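Local coordinates for intracellular serine protease (Bacillus licheniformis, PDB 4ZOQ), which is a subtilisin-like serine protease associated with lanthipeptide maturation, which probably cleaves peptide bonds through an Asp-His-Ser charge relay, at residues L230-D235 / V242-L247. Numbering follows the deposited sequence.
Sequences LGETYD and VTDLVL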
ATOM      1  N   LEU B 230      12.533  16.424   0.996  1.00 29.50           N
ATOM      2  CA  LEU B 230      13.364  17.304   0.205  1.00 33.42           C
ATOM      3  C   LEU B 230      14.456  17.910   1.088  1.00 34.95           C
ATOM      4  O   LEU B 230      15.554  18.204   0.605  1.00 39.72           O
ATOM      5  CB  LEU B 230      12.503  18.408  -0.416  1.00 36.41           C
ATOM      6  CG  LEU B 230      11.469  17.974  -1.456  1.00 32.12           C
ATOM      7  CD1 LEU B 230      10.379  19.025  -1.596  1.00 32.26           C
ATOM      8  CD2 LEU B 230      12.161  17.727  -2.794  1.00 31.20           C
ATOM      9  N   GLY B 231      14.189  18.022   2.390  1.00 33.21           N
ATOM     10  CA  GLY B 231      15.172  18.536   3.333  1.00 35.15           C
ATOM     11  C   GLY B 231      14.572  18.525   4.710  1.00 34.40           C
ATOM     12  O   GLY B 231      13.354  18.492   4.816  1.00 35.70           O
ATOM     13  N   GLU B 232      15.388  18.622   5.763  1.00 35.09           N
ATOM     14  CA  GLU B 232      14.843  18.591   7.129  1.00 32.80           C
ATOM     15  C   GLU B 232      14.017  19.813   7.420  1.00 31.31           C
ATOM     16  O   GLU B 232      13.042  19.756   8.175  1.00 37.04           O
ATOM     17  CB  GLU B 232      15.955  18.539   8.172  1.00 33.67           C
ATOM     18  CG  GLU B 232      16.558  17.200   8.425  1.00 35.51           C
ATOM     19  CD  GLU B 232      15.717  16.313   9.312  1.00 39.49           C
ATOM     20  OE1 GLU B 232      14.947  16.825  10.167  1.00 38.19           O
ATOM     21  OE2 GLU B 232      15.900  15.086   9.201  1.00 39.95           O
ATOM     22  N   THR B 233      14.468  20.938   6.879  1.00 33.61           N
ATOM     23  CA  THR B 233      13.826  22.242   7.063  1.00 37.99           C
ATOM     24  C   THR B 233      13.470  22.952   5.740  1.00 34.74           C
ATOM     25  O   THR B 233      13.204  24.158   5.730  1.00 36.96           O
ATOM     26  CB  THR B 233      14.718  23.170   7.958  1.00 38.77           C
ATOM     27  OG1 THR B 233      16.017  23.292   7.366  1.00 34.99           O
ATOM     28  CG2 THR B 233      14.878  22.562   9.369  1.00 32.38           C
ATOM     29  N   TYR B 234      13.579  22.225   4.629  1.00 37.27           N
ATOM     30  CA  TYR B 234      13.219  22.723   3.296  1.00 35.22           C
ATOM     31  C   TYR B 234      11.935  23.552   3.292  1.00 35.18           C
ATOM     32  O   TYR B 234      11.851  24.561   2.599  1.00 35.27           O
ATOM     33  CB  TYR B 234      13.065  21.559   2.305  1.00 35.74           C
ATOM     34  CG  TYR B 234      12.374  21.971   1.027  1.00 34.09           C
ATOM     35  CD1 TYR B 234      13.075  22.603   0.016  1.00 35.90           C
ATOM     36  CD2 TYR B 234      11.006  21.806   0.870  1.00 33.63           C
ATOM     37  CE1 TYR B 234      12.448  23.009  -1.143  1.00 37.65           C
ATOM     38  CE2 TYR B 234      10.370  22.229  -0.267  1.00 32.51           C
ATOM     39  CZ  TYR B 234      11.097  22.825  -1.279  1.00 37.73           C
ATOM     40  OH  TYR B 234      10.482  23.237  -2.441  1.00 42.12           O
ATOM     41  N   ASP B 235      10.936  23.121   4.053  1.00 32.82           N
ATOM     42  CA  ASP B 235       9.691  23.862   4.089  1.00 38.74           C
ATOM     43  C   ASP B 235       9.929  25.286   4.547  1.00 40.46           C
ATOM     44  O   ASP B 235       9.214  26.194   4.116  1.00 42.57           O
ATOM     45  CB  ASP B 235       8.668  23.199   4.995  1.00 39.73           C
ATOM     46  CG  ASP B 235       8.097  21.934   4.399  1.00 38.97           C
ATOM     47  OD1 ASP B 235       8.264  21.712   3.184  1.00 36.95           O
ATOM     48  OD2 ASP B 235       7.465  21.169   5.151  1.00 44.99           O
ATOM     49  N   VAL B 242      19.741  16.559  -0.957  1.00 33.33           N
ATOM     50  CA  VAL B 242      19.419  15.427  -1.805  1.00 33.80           C
ATOM     51  C   VAL B 242      19.669  14.133  -1.077  1.00 38.45           C
ATOM     52  O   VAL B 242      19.146  13.075  -1.469  1.00 36.28           O
ATOM     53  CB  VAL B 242      20.243  15.469  -3.091  1.00 33.84           C
ATOM     54  CG1 VAL B 242      19.789  16.670  -3.949  1.00 35.72           C
ATOM     55  CG2 VAL B 242      21.716  15.588  -2.758  1.00 29.07           C
ATOM     56  N   THR B 243      20.452  14.235   0.001  1.00 32.75           N
ATOM     57  CA  THR B 243      20.734  13.095   0.857  1.00 37.85           C
ATOM     58  C   THR B 243      19.582  12.773   1.797  1.00 35.24           C
ATOM     59  O   THR B 243      19.596  11.728   2.450  1.00 37.99           O
ATOM     60  CB  THR B 243      22.005  13.357   1.741  1.00 42.02           C
ATOM     61  OG1 THR B 243      21.805  14.532   2.555  1.00 40.93           O
ATOM     62  CG2 THR B 243      23.253  13.532   0.870  1.00 32.72           C
ATOM     63  N   ASP B 244      18.583  13.651   1.849  1.00 31.81           N
ATOM     64  CA  ASP B 244      17.382  13.407   2.644  1.00 32.24           C
ATOM     65  C   ASP B 244      16.303  12.716   1.850  1.00 30.03           C
ATOM     66  O   ASP B 244      15.329  12.248   2.435  1.00 32.38           O
ATOM     67  CB  ASP B 244      16.837  14.712   3.246  1.00 29.01           C
ATOM     68  CG  ASP B 244      17.557  15.110   4.545  1.00 36.60           C
ATOM     69  OD1 ASP B 244      18.336  14.288   5.059  1.00 36.81           O
ATOM     70  OD2 ASP B 244      17.367  16.247   5.050  1.00 38.28           O
ATOM     71  N   LEU B 245      16.489  12.641   0.531  1.00 32.52           N
ATOM     72  CA  LEU B 245      15.574  11.927  -0.377  1.00 29.22           C
ATOM     73  C   LEU B 245      15.929  10.442  -0.474  1.00 29.06           C
ATOM     74  O   LEU B 245      17.023  10.036  -0.066  1.00 27.99           O
ATOM     75  CB  LEU B 245      15.612  12.579  -1.761  1.00 27.84           C
ATOM     76  CG  LEU B 245      15.006  13.986  -1.912  1.00 32.75           C
ATOM     77  CD1 LEU B 245      15.421  14.692  -3.230  1.00 24.44           C
ATOM     78  CD2 LEU B 245      13.459  13.860  -1.846  1.00 31.16           C
ATOM     79  N   VAL B 246      15.032   9.635  -1.039  1.00 27.07           N
ATOM     80  CA  VAL B 246      15.290   8.207  -1.131  1.00 25.67           C
ATOM     81  C   VAL B 246      15.254   7.753  -2.583  1.00 29.94           C
ATOM     82  O   VAL B 246      14.474   8.277  -3.388  1.00 28.50           O
ATOM     83  CB  VAL B 246      14.282   7.372  -0.268  1.00 26.39           C
ATOM     84  CG1 VAL B 246      14.450   7.737   1.201  1.00 27.24           C
ATOM     85  CG2 VAL B 246      12.814   7.542  -0.717  1.00 24.10           C
ATOM     86  N   LEU B 247      16.116   6.800  -2.936  1.00 28.89           N
ATOM     87  CA  LEU B 247      16.095   6.281  -4.298  1.00 28.59           C
ATOM     88  C   LEU B 247      14.894   5.346  -4.495  1.00 30.15           C
ATOM     89  O   LEU B 247      14.520   4.592  -3.599  1.00 30.19           O
ATOM     90  CB  LEU B 247      17.404   5.558  -4.643  1.00 28.55           C
ATOM     91  CG  LEU B 247      17.702   5.462  -6.150  1.00 29.50           C
ATOM     92  CD1 LEU B 247      17.920   6.853  -6.707  1.00 27.87           C
ATOM     93  CD2 LEU B 247      18.900   4.585  -6.460  1.00 29.24           C
TER
HETATM   94  O   HOH W   1      17.733  13.666   7.976  1.00 36.73           O
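Leu230 and Gly231 pass closest to Leu245 and Asp244, and the Gly231 and Asp244 CA atoms are 5.6 Å apart; the bonds that tie the two backbones run to flanking residues, Leu230 to Arg241 and Asp244 to Tyr229. The side chain of Asp244 points toward the other segment. Its CG stands beside its own backbone N and anti to the carbonyl carbon (chi1 -83°), which brings OD2 alongside Gly231, in contact with the glycine CA. The same Asp244 OD2 lies 3.2 Å from the amide N of Glu232 and also touches the glutamate CG. The glutamate chain bends at chi2 (-79°) and crosses the aspartate at about a right angle. The two carboxylate planes are 79° apart. Glu232 OE2 and Asp244 OD2 come within 4.6 Å, and a water joins the two acids, donating to Glu232 OE2 at 2.6 Å and to Asp244 OD1 at 3.0 Å. The glutamate has further donors: Ser208 OG binds OE2 and Asn210 ND2 binds OE1, both from the loop that follows strand 200-205. An apolar patch lies beside this polar pair. Leu245 places its CD2 methyl against the backbone of Leu230, 3.9 Å from Leu230 N, and meets Leu230 CD2 at 4.2 Å. Leu245 also packs on Leu271 of strand 269-272 and Leu259 of helix 258-262, so the patch joins the base of the 230-235 turn to the small antiparallel sheet, about 11 Å from the side chain of Ser276, the predicted nucleophile. Chemically, two like charges would be expected to disfavour this pairing; the shared water and the Ser208 and Asn210 donors probably offset part of that cost, the last two on the Glu232 side, although the proximity may still raise the proton affinity of one acid.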